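Local atomic coordinates of exopolygalacturonate lyase (Vibrio vulnificus, PDB entry 5A29), a protein that probably cleaves polygalacturonate (pectate) chains by beta-elimination, as a manganese-binding lyase of polysaccharide lyase family 2. Residues A35-I40 / T95-V100; W71-G76 / H133-L138; R368-P373 / K379-D384; E431-A436 / Q478-P483. One frame throughout, in Å; residues are numbered along the deposited sequence.

Contact 1 (A35-I40 / T95-V100); sequences AVKTYI and TAMSVV
M97 reaches from helix 88-101 to V36, K37 and I40 on helix 27-46, a helix-to-helix contact in the mainly helical body of this family 2 lyase, whose relatives fold as an (alpha/alpha)7 barrel. The two short axes pass 11.5 Å apart at 138°, so the helices run roughly antiparallel, and at that spacing the long methionine does the bridging. Its CB lies 4.0 Å from I40 CD1, and CG sits against the same methyl. With CG set opposite the backbone N (chi1 -173°), the chain heads straight out of its helix; the bend at chi2 (68°) then turns the thioether across the facing surface. The sulfur SD comes within a loose 4.4 Å of V36 CG1. Y106 of helix 105-120 also touches M97, K37 and I40, while V36 leans on L525 of helix 521-532. The K37 chain bypasses the methionine, its NZ leading off to a salt bridge with D41, so it is the root of the lysine that takes the methionine's methyl. There the fit is tight: the terminal methyl CE of M97 is 3.6 Å from K37 CA and only 3.4 Å from K37 CB, closer than carbons usually pack.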
# COMPACT_ATOMS: atom_id res chain seq x y z
N ALA A 35 6.04 24.70 6.31
CA ALA A 35 5.85 23.56 7.23
C ALA A 35 6.62 22.32 6.75
O ALA A 35 7.31 21.61 7.53
CB ALA A 35 4.39 23.23 7.41
N VAL A 36 6.46 22.02 5.47
CA VAL A 36 7.16 20.88 4.88
C VAL A 36 8.67 21.04 4.90
O VAL A 36 9.44 20.08 5.19
CB VAL A 36 6.62 20.61 3.45
CG1 VAL A 36 7.39 19.44 2.85
CG2 VAL A 36 5.12 20.22 3.61
N LYS A 37 9.15 22.25 4.59
CA LYS A 37 10.62 22.48 4.68
C LYS A 37 11.16 22.29 6.11
O LYS A 37 12.22 21.64 6.33
CB LYS A 37 10.96 23.92 4.19
CG LYS A 37 12.43 24.34 4.40
CD LYS A 37 12.60 25.79 3.86
CE LYS A 37 14.02 26.37 3.92
NZ LYS A 37 14.87 25.82 5.01
N THR A 38 10.38 22.75 7.11
CA THR A 38 10.75 22.54 8.49
C THR A 38 10.81 21.04 8.85
O THR A 38 11.72 20.56 9.50
CB THR A 38 9.76 23.25 9.44
OG1 THR A 38 9.80 24.68 9.20
CG2 THR A 38 10.09 22.97 10.93
N TYR A 39 9.77 20.32 8.45
CA TYR A 39 9.76 18.86 8.65
C TYR A 39 10.96 18.23 8.00
O TYR A 39 11.67 17.41 8.62
CB TYR A 39 8.47 18.34 7.99
CG TYR A 39 8.43 16.84 7.82
CD1 TYR A 39 8.29 16.02 8.92
CD2 TYR A 39 8.50 16.26 6.55
CE1 TYR A 39 8.18 14.64 8.79
CE2 TYR A 39 8.47 14.85 6.40
CZ TYR A 39 8.23 14.08 7.53
OH TYR A 39 8.14 12.70 7.47
N ILE A 40 11.22 18.56 6.72
CA ILE A 40 12.38 17.95 6.06
C ILE A 40 13.68 18.24 6.82
O ILE A 40 14.52 17.35 7.02
CB ILE A 40 12.44 18.37 4.58
CG1 ILE A 40 11.28 17.69 3.77
CG2 ILE A 40 13.83 18.18 3.94
CD1 ILE A 40 11.07 18.34 2.38
N THR A 95 12.11 14.60 -3.48
CA THR A 95 12.10 14.92 -4.90
C THR A 95 10.98 15.88 -5.21
O THR A 95 11.15 16.81 -6.04
CB THR A 95 12.00 13.62 -5.82
OG1 THR A 95 10.75 12.93 -5.58
CG2 THR A 95 13.17 12.71 -5.68
N ALA A 96 9.80 15.73 -4.56
CA ALA A 96 8.72 16.70 -4.77
C ALA A 96 9.16 18.15 -4.36
O ALA A 96 8.78 19.14 -5.04
CB ALA A 96 7.42 16.30 -4.02
N MET A 97 9.87 18.26 -3.25
CA MET A 97 10.28 19.60 -2.74
C MET A 97 11.24 20.25 -3.77
O MET A 97 11.14 21.45 -4.06
CB MET A 97 11.05 19.43 -1.44
CG MET A 97 11.34 20.76 -0.78
SD MET A 97 9.82 21.57 -0.18
CE MET A 97 10.54 22.68 1.04
N SER A 98 12.12 19.46 -4.38
CA SER A 98 12.98 20.06 -5.43
C SER A 98 12.14 20.49 -6.63
O SER A 98 12.43 21.55 -7.26
CB SER A 98 14.12 19.12 -5.90
OG SER A 98 15.14 19.12 -4.96
N VAL A 99 11.11 19.73 -6.99
CA VAL A 99 10.26 20.15 -8.12
C VAL A 99 9.58 21.49 -7.81
O VAL A 99 9.54 22.42 -8.66
CB VAL A 99 9.14 19.09 -8.42
CG1 VAL A 99 8.00 19.66 -9.27
CG2 VAL A 99 9.74 17.87 -9.06
N VAL A 100 9.00 21.61 -6.62
CA VAL A 100 8.16 22.79 -6.40
C VAL A 100 9.00 24.03 -6.06
O VAL A 100 8.54 25.13 -6.24
CB VAL A 100 7.04 22.62 -5.35
CG1 VAL A 100 6.10 21.48 -5.76
CG2 VAL A 100 7.54 22.44 -3.93

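Contact 2 (W71-G76 / H133-L138); sequences WIYPDG and HRFVNL. With MN (manganese (II) ion), chain C.
F135 pushes the tip of its ring, CZ, up to the methylene of W71, with CZ and W71 CB 3.8 Å apart. CZ approaches the indole side obliquely. What brings it there is chi1 of 67°, which seats CG of F135 between its own backbone N and carbonyl carbon and throws the ring out toward W71. The hydroxyl of Y73 brushes the same corner, Y73 OH to F135 CZ being 4.3 Å, again obliquely. Behind this meeting the first segment packs on itself: W71 CD1 lies 3.7 Å above the centre of the Y73 ring, and Y73 CD2 in turn sits at the indole edge, in its plane. The indole NE1 is hydrogen-bonded to E552 O, and F553 meets the ring edge-to-face. Y73 opens a type I turn that G76 N closes onto Y73 O at 2.9 Å. On the other segment, two residues before F135, H133 binds manganese through NE2 at 2.1 Å, while its ND1 is hydrogen-bonded to H550 O, a second-shell tie that should fix the imidazole's rotation. E154 and H196 share the ion, and a water joins the manganese at 2.3 Å. Strand 78-82 runs between strands 70-72 and 135-137, so W71 and F135 meet over an intervening strand, on a four-stranded antiparallel sheet whose third strand begins two residues after a histidine of the manganese site.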
# COMPACT_ATOMS: atom_id res chain seq x y z
N TRP A 71 14.06 -0.33 18.17
CA TRP A 71 13.47 -1.66 18.44
C TRP A 71 14.02 -2.13 19.79
O TRP A 71 15.24 -2.01 20.01
CB TRP A 71 13.91 -2.68 17.36
CG TRP A 71 13.08 -3.95 17.44
CD1 TRP A 71 13.40 -5.09 18.09
CD2 TRP A 71 11.76 -4.16 16.87
NE1 TRP A 71 12.35 -6.01 18.00
CE2 TRP A 71 11.35 -5.47 17.23
CE3 TRP A 71 10.90 -3.36 16.09
CZ2 TRP A 71 10.13 -6.01 16.84
CZ3 TRP A 71 9.66 -3.90 15.68
CH2 TRP A 71 9.30 -5.22 16.05
N ILE A 72 13.15 -2.65 20.66
CA ILE A 72 13.57 -3.25 21.91
C ILE A 72 13.42 -4.77 21.83
O ILE A 72 12.30 -5.28 21.71
CB ILE A 72 12.72 -2.74 23.08
CG1 ILE A 72 12.93 -1.22 23.20
CG2 ILE A 72 13.14 -3.44 24.39
CD1 ILE A 72 11.92 -0.59 24.14
N TYR A 73 14.54 -5.49 21.89
CA TYR A 73 14.49 -6.96 21.90
C TYR A 73 14.05 -7.61 23.22
O TYR A 73 14.07 -6.96 24.26
CB TYR A 73 15.84 -7.52 21.51
CG TYR A 73 16.13 -7.26 20.08
CD1 TYR A 73 15.73 -8.17 19.09
CD2 TYR A 73 16.84 -6.13 19.68
CE1 TYR A 73 16.05 -7.97 17.77
CE2 TYR A 73 17.14 -5.91 18.34
CZ TYR A 73 16.71 -6.83 17.40
OH TYR A 73 17.00 -6.66 16.08
N PRO A 74 13.62 -8.89 23.18
CA PRO A 74 13.19 -9.47 24.46
C PRO A 74 14.29 -9.42 25.58
O PRO A 74 13.94 -9.32 26.74
CB PRO A 74 12.77 -10.91 24.08
CG PRO A 74 12.34 -10.80 22.63
CD PRO A 74 13.33 -9.79 22.04
N ASP A 75 15.57 -9.48 25.22
CA ASP A 75 16.65 -9.51 26.22
C ASP A 75 16.96 -8.09 26.69
O ASP A 75 17.80 -7.88 27.57
CB ASP A 75 17.92 -10.18 25.68
CG ASP A 75 18.56 -9.38 24.55
OD1 ASP A 75 17.86 -8.59 23.89
OD2 ASP A 75 19.77 -9.53 24.30
N GLY A 76 16.32 -7.11 26.08
CA GLY A 76 16.35 -5.74 26.55
C GLY A 76 17.33 -4.91 25.75
O GLY A 76 17.37 -3.70 25.90
N HIS A 133 10.96 -7.80 8.09
CA HIS A 133 11.71 -8.67 9.05
C HIS A 133 13.18 -8.43 8.91
O HIS A 133 13.99 -9.29 9.31
CB HIS A 133 11.45 -10.17 8.74
CG HIS A 133 10.06 -10.65 8.99
ND1 HIS A 133 9.36 -10.40 10.14
CD2 HIS A 133 9.25 -11.40 8.21
CE1 HIS A 133 8.16 -10.98 10.07
NE2 HIS A 133 8.08 -11.60 8.91
N ARG A 134 13.59 -7.28 8.34
CA ARG A 134 15.01 -6.97 8.31
C ARG A 134 15.24 -5.44 8.26
O ARG A 134 14.63 -4.75 7.47
CB ARG A 134 15.71 -7.53 7.04
CG ARG A 134 17.20 -7.86 7.28
CD ARG A 134 17.27 -9.17 8.08
NE ARG A 134 18.56 -9.46 8.73
CZ ARG A 134 19.57 -9.99 8.07
NH1 ARG A 134 19.47 -10.17 6.76
NH2 ARG A 134 20.70 -10.29 8.72
N PHE A 135 16.24 -4.94 9.00
CA PHE A 135 16.58 -3.52 8.89
C PHE A 135 18.04 -3.29 9.30
O PHE A 135 18.71 -4.22 9.76
CB PHE A 135 15.59 -2.65 9.71
CG PHE A 135 15.67 -2.83 11.22
CD1 PHE A 135 16.59 -2.10 12.00
CD2 PHE A 135 14.80 -3.69 11.88
CE1 PHE A 135 16.65 -2.22 13.39
CE2 PHE A 135 14.86 -3.84 13.28
CZ PHE A 135 15.79 -3.12 14.04
N VAL A 136 18.51 -2.05 9.17
CA VAL A 136 19.91 -1.70 9.51
C VAL A 136 19.95 -0.95 10.87
O VAL A 136 19.11 -0.08 11.12
CB VAL A 136 20.52 -0.86 8.40
CG1 VAL A 136 22.01 -0.55 8.72
CG2 VAL A 136 20.49 -1.64 7.08
N ASN A 137 20.83 -1.38 11.79
CA ASN A 137 21.07 -0.65 13.05
C ASN A 137 21.67 0.73 12.69
O ASN A 137 22.76 0.82 12.10
CB ASN A 137 22.05 -1.44 13.97
CG ASN A 137 22.10 -0.86 15.39
OD1 ASN A 137 22.30 0.34 15.58
ND2 ASN A 137 21.84 -1.70 16.38
N LEU A 138 20.94 1.83 12.99
CA LEU A 138 21.41 3.17 12.52
C LEU A 138 22.78 3.59 13.18
O LEU A 138 23.62 4.30 12.57
CB LEU A 138 20.33 4.25 12.86
CG LEU A 138 20.59 5.66 12.28
CD1 LEU A 138 20.37 5.77 10.78
CD2 LEU A 138 19.67 6.68 12.97
MN MN C . 6.33 -12.40 8.01
O HOH W 1 5.16 -10.70 8.95

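Contact 3 (R368-P373 / K379-D384); sequences RLAYNP and KPIFSD
At the C-terminal end of helix 353-370, where the chain turns straight into a small beta hairpin, A370 O receives the backbone N-H of K379. The bond is short and nearly straight, K379 N to A370 O 2.7 Å with 172° at the hydrogen, and it lies in the carbonyl plane. The lysine side chain then folds back over the helix end: CB and CG both lie against A370 O, and turns at chi3 (-84°) and chi4 carry CE of K379 to within 3.4 Å of L369 O. NZ stops short of any carbonyl of the helix end and binds a water instead, 2.7 Å from K379 NZ. The water is 2.8 Å from Y371 O and has a weak, longer reach to L369 O; acceptors outnumber its protons, so both cannot be taken as settled. An ammonium group set beside the last carbonyls of a helix probably suits the negative end of the helix dipole. The hairpin is short and weakly bonded, about 371-372 with 377-378, and from K379 the chain leaves it and passes back against the end of helix 353-370. Further along, I381 rests CD1 against both L369 CB (3.6 Å) and A370 CB (3.8 Å). L369 reaches past it, L369 CD1 being 3.6 Å from S383 O, a carbonyl whose hydrogen bond comes from T278 OG1. P380, I381 and S383 are fastened by backbone bonds to I388, L327 and N325 respectively.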
# COMPACT_ATOMS: atom_id res chain seq x y z
N ARG A 368 -21.38 -2.11 -7.29
CA ARG A 368 -22.79 -2.43 -7.50
C ARG A 368 -23.29 -3.40 -6.44
O ARG A 368 -24.46 -3.37 -6.11
CB ARG A 368 -23.02 -3.09 -8.90
CG ARG A 368 -22.74 -2.11 -10.03
CD ARG A 368 -23.02 -2.76 -11.43
NE ARG A 368 -22.98 -1.71 -12.47
CZ ARG A 368 -23.37 -1.92 -13.73
NH1 ARG A 368 -23.84 -3.12 -14.12
NH2 ARG A 368 -23.37 -0.92 -14.60
N LEU A 369 -22.42 -4.24 -5.93
CA LEU A 369 -22.81 -5.27 -4.92
C LEU A 369 -22.66 -4.74 -3.48
O LEU A 369 -23.43 -5.11 -2.62
CB LEU A 369 -21.85 -6.48 -5.04
CG LEU A 369 -21.92 -7.20 -6.40
CD1 LEU A 369 -20.94 -8.39 -6.30
CD2 LEU A 369 -23.36 -7.67 -6.57
N ALA A 370 -21.66 -3.91 -3.22
CA ALA A 370 -21.23 -3.61 -1.83
C ALA A 370 -21.61 -2.21 -1.38
O ALA A 370 -21.68 -1.95 -0.17
CB ALA A 370 -19.72 -3.75 -1.71
N TYR A 371 -21.88 -1.28 -2.31
CA TYR A 371 -22.00 0.12 -1.87
C TYR A 371 -23.41 0.45 -1.49
O TYR A 371 -24.35 0.03 -2.16
CB TYR A 371 -21.57 1.10 -3.01
CG TYR A 371 -21.48 2.55 -2.59
CD1 TYR A 371 -20.47 2.97 -1.68
CD2 TYR A 371 -22.30 3.52 -3.15
CE1 TYR A 371 -20.37 4.31 -1.30
CE2 TYR A 371 -22.22 4.84 -2.74
CZ TYR A 371 -21.20 5.21 -1.84
OH TYR A 371 -21.02 6.52 -1.45
N ASN A 372 -23.59 1.21 -0.41
CA ASN A 372 -24.93 1.70 -0.05
C ASN A 372 -25.00 3.21 -0.24
O ASN A 372 -24.47 3.98 0.59
CB ASN A 372 -25.19 1.41 1.43
CG ASN A 372 -26.62 1.73 1.85
OD1 ASN A 372 -27.35 2.45 1.16
ND2 ASN A 372 -27.02 1.19 3.02
N PRO A 373 -25.69 3.66 -1.28
CA PRO A 373 -25.65 5.09 -1.59
C PRO A 373 -26.48 5.92 -0.60
O PRO A 373 -26.35 7.11 -0.58
CB PRO A 373 -26.23 5.17 -3.02
CG PRO A 373 -27.03 3.93 -3.20
CD PRO A 373 -26.38 2.86 -2.31
N LYS A 379 -20.78 -2.59 2.34
CA LYS A 379 -21.19 -3.85 3.03
C LYS A 379 -20.10 -4.93 2.99
O LYS A 379 -19.38 -5.02 1.98
CB LYS A 379 -22.43 -4.41 2.30
CG LYS A 379 -23.61 -3.46 2.44
CD LYS A 379 -24.80 -4.02 1.68
CE LYS A 379 -24.70 -3.64 0.20
NZ LYS A 379 -26.04 -3.37 -0.38
N PRO A 380 -20.04 -5.81 4.04
CA PRO A 380 -19.11 -6.95 4.02
C PRO A 380 -19.72 -8.12 3.20
O PRO A 380 -20.69 -8.79 3.64
CB PRO A 380 -18.98 -7.35 5.52
CG PRO A 380 -20.34 -6.98 6.09
CD PRO A 380 -20.77 -5.72 5.33
N ILE A 381 -19.11 -8.41 2.05
CA ILE A 381 -19.75 -9.30 1.13
C ILE A 381 -18.77 -10.35 0.59
O ILE A 381 -17.53 -10.18 0.67
CB ILE A 381 -20.33 -8.51 -0.11
CG1 ILE A 381 -19.21 -7.75 -0.91
CG2 ILE A 381 -21.53 -7.66 0.27
CD1 ILE A 381 -19.63 -7.53 -2.38
N PHE A 382 -19.35 -11.43 0.07
CA PHE A 382 -18.58 -12.33 -0.83
C PHE A 382 -18.77 -11.89 -2.29
O PHE A 382 -19.64 -11.03 -2.57
CB PHE A 382 -19.13 -13.79 -0.68
CG PHE A 382 -18.76 -14.44 0.65
CD1 PHE A 382 -19.57 -14.22 1.77
CD2 PHE A 382 -17.65 -15.27 0.78
CE1 PHE A 382 -19.25 -14.83 3.01
CE2 PHE A 382 -17.32 -15.84 2.02
CZ PHE A 382 -18.13 -15.59 3.15
N SER A 383 -17.92 -12.41 -3.22
CA SER A 383 -17.87 -11.91 -4.59
C SER A 383 -19.16 -12.22 -5.37
O SER A 383 -19.40 -11.65 -6.41
CB SER A 383 -16.65 -12.52 -5.32
OG SER A 383 -16.89 -13.95 -5.28
N ASP A 384 -20.02 -13.12 -4.87
CA ASP A 384 -21.37 -13.31 -5.49
C ASP A 384 -22.40 -12.32 -4.94
O ASP A 384 -23.55 -12.30 -5.41
CB ASP A 384 -21.89 -14.71 -5.20
CG ASP A 384 -22.30 -14.89 -3.72
OD1 ASP A 384 -21.81 -14.13 -2.88
OD2 ASP A 384 -23.09 -15.79 -3.39
O HOH W 2 -25.50 -2.43 -2.90

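Contact 4 (E431-A436 / Q478-P483); sequences ELWQLA and QITQQP. With EDO (1,2-ethanediol), chain F.
With CG of W433 set opposite its backbone N (chi1 -177°) and the indole turned across the chain, the six-membered end of the ring is delivered to T480, whose chi1 of 64° swings the methyl CG2 to meet it. The pairing links helix 430-442 to the C-terminal end of helix 467-480, two helices of the enzyme's mainly helical body. The backbones stay well apart, CA to CA 10.8 Å between W433 and I479, so the long indole covers much of the distance. W433 CH2 touches T480 CG2 at 4.0 Å, the two side chains crossing at about a right angle, and W433 CZ3 has I479 CG2 at a looser 4.4 Å; both methyls come in obliquely to the ring. W433 is tied at its other end, NE1 being hydrogen-bonded to G449 O, and Y424 of helix 417-426 touches both the indole and I479. The rotation of T480 that turns its methyl to the indole also puts the hydroxyl to use at the helix end. OG1 bonds back to L476 O, and, past the positive-phi residue Q481, T480 OG1 accepts the backbone N-H of Q482, with Q482 N 3.0 Å away and 161° at the hydrogen, an ST turn.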
# COMPACT_ATOMS: atom_id res chain seq x y z
N GLU A 431 -21.25 6.41 -14.38
CA GLU A 431 -21.58 5.70 -13.16
C GLU A 431 -20.44 5.92 -12.14
O GLU A 431 -20.72 6.04 -10.91
CB GLU A 431 -21.72 4.19 -13.47
CG GLU A 431 -22.01 3.29 -12.24
CD GLU A 431 -22.40 1.86 -12.64
OE1 GLU A 431 -22.32 1.52 -13.87
OE2 GLU A 431 -22.74 1.05 -11.71
N LEU A 432 -19.18 5.99 -12.62
CA LEU A 432 -18.08 6.42 -11.72
C LEU A 432 -18.37 7.80 -11.20
O LEU A 432 -18.12 8.11 -10.01
CB LEU A 432 -16.74 6.46 -12.45
CG LEU A 432 -16.09 5.10 -12.85
CD1 LEU A 432 -14.82 5.32 -13.66
CD2 LEU A 432 -15.85 4.22 -11.63
N TRP A 433 -18.78 8.73 -12.10
CA TRP A 433 -19.09 10.07 -11.63
C TRP A 433 -20.18 10.04 -10.52
O TRP A 433 -20.03 10.71 -9.48
CB TRP A 433 -19.53 11.04 -12.80
CG TRP A 433 -19.77 12.43 -12.23
CD1 TRP A 433 -20.94 13.00 -11.81
CD2 TRP A 433 -18.75 13.39 -11.99
NE1 TRP A 433 -20.69 14.27 -11.32
CE2 TRP A 433 -19.36 14.54 -11.45
CE3 TRP A 433 -17.35 13.40 -12.25
CZ2 TRP A 433 -18.61 15.71 -11.06
CZ3 TRP A 433 -16.60 14.59 -11.87
CH2 TRP A 433 -17.24 15.69 -11.30
N GLN A 434 -21.28 9.30 -10.71
CA GLN A 434 -22.33 9.25 -9.72
C GLN A 434 -21.80 8.67 -8.37
O GLN A 434 -22.19 9.14 -7.29
CB GLN A 434 -23.48 8.33 -10.17
CG GLN A 434 -24.30 8.99 -11.31
CD GLN A 434 -24.96 10.25 -10.79
OE1 GLN A 434 -25.65 10.17 -9.81
NE2 GLN A 434 -24.64 11.43 -11.36
N LEU A 435 -20.91 7.72 -8.46
CA LEU A 435 -20.36 7.09 -7.23
C LEU A 435 -19.49 8.17 -6.52
O LEU A 435 -19.57 8.35 -5.29
CB LEU A 435 -19.52 5.91 -7.67
CG LEU A 435 -18.93 5.09 -6.55
CD1 LEU A 435 -20.07 4.66 -5.65
CD2 LEU A 435 -18.16 3.89 -7.11
N ALA A 436 -18.66 8.89 -7.29
CA ALA A 436 -17.77 9.89 -6.66
C ALA A 436 -18.62 11.01 -6.03
O ALA A 436 -18.29 11.50 -4.93
CB ALA A 436 -16.79 10.49 -7.69
N GLN A 478 -7.99 18.30 -12.01
CA GLN A 478 -7.44 17.91 -13.32
C GLN A 478 -8.57 17.49 -14.25
O GLN A 478 -8.55 17.81 -15.46
CB GLN A 478 -6.42 16.80 -13.22
CG GLN A 478 -5.11 17.24 -12.59
CD GLN A 478 -4.13 16.09 -12.58
OE1 GLN A 478 -3.68 15.65 -11.53
NE2 GLN A 478 -3.85 15.53 -13.76
N ILE A 479 -9.57 16.82 -13.67
CA ILE A 479 -10.76 16.40 -14.44
C ILE A 479 -11.58 17.57 -15.00
O ILE A 479 -11.97 17.59 -16.20
CB ILE A 479 -11.66 15.44 -13.63
CG1 ILE A 479 -10.88 14.15 -13.38
CG2 ILE A 479 -13.00 15.21 -14.36
CD1 ILE A 479 -11.55 13.23 -12.32
N THR A 480 -11.98 18.48 -14.11
CA THR A 480 -13.06 19.41 -14.40
C THR A 480 -12.46 20.78 -14.78
O THR A 480 -13.15 21.62 -15.31
CB THR A 480 -13.92 19.65 -13.16
OG1 THR A 480 -13.13 20.27 -12.12
CG2 THR A 480 -14.59 18.33 -12.65
N GLN A 481 -11.19 21.01 -14.45
CA GLN A 481 -10.59 22.37 -14.52
C GLN A 481 -11.36 23.46 -13.71
O GLN A 481 -11.21 24.65 -14.01
CB GLN A 481 -10.37 22.80 -16.01
CG GLN A 481 -9.46 21.84 -16.76
CD GLN A 481 -8.03 21.92 -16.29
OE1 GLN A 481 -7.51 21.00 -15.63
NE2 GLN A 481 -7.40 23.02 -16.56
N GLN A 482 -12.17 23.09 -12.71
CA GLN A 482 -12.91 24.05 -11.95
C GLN A 482 -12.08 24.57 -10.76
O GLN A 482 -11.70 23.80 -9.91
CB GLN A 482 -14.23 23.48 -11.43
CG GLN A 482 -15.21 23.11 -12.57
CD GLN A 482 -15.70 24.36 -13.31
OE1 GLN A 482 -15.98 24.27 -14.48
NE2 GLN A 482 -15.77 25.52 -12.62
N PRO A 483 -11.73 25.87 -10.78
CA PRO A 483 -10.93 26.42 -9.68
C PRO A 483 -11.56 26.31 -8.29
O PRO A 483 -10.85 26.39 -7.30
CB PRO A 483 -10.75 27.92 -10.08
CG PRO A 483 -11.99 28.22 -10.89
CD PRO A 483 -12.24 26.93 -11.68
C1 EDO F . -3.53 13.68 -6.89
O1 EDO F . -3.98 12.34 -6.94
C2 EDO F . -2.38 13.83 -7.88
O2 EDO F . -2.93 13.73 -9.20

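Contacts 1 and 2 interlock along the chain, their segments alternating, with centres 30 Å apart; contacts 3 and 4 follow in series. Contact 2 lies on the four-stranded sheet and runs into the manganese site, its centre 42 Å from that of contact 3 and 46 Å from that of contact 4, on the opposite side of the chain's centre from both. Contacts 3 and 4, centres 23 Å apart, are the pair that touch: R368 NH2 and E431 OE1 form a 2.8 Å salt bridge, and Y371 packs on L435, joining helix 353-370 and the residue after it to helix 430-442. Contacts 1, 3 and 4 lie away from the annotated sites, 1 and 4 between helices and 3 at a helix end and its hairpin.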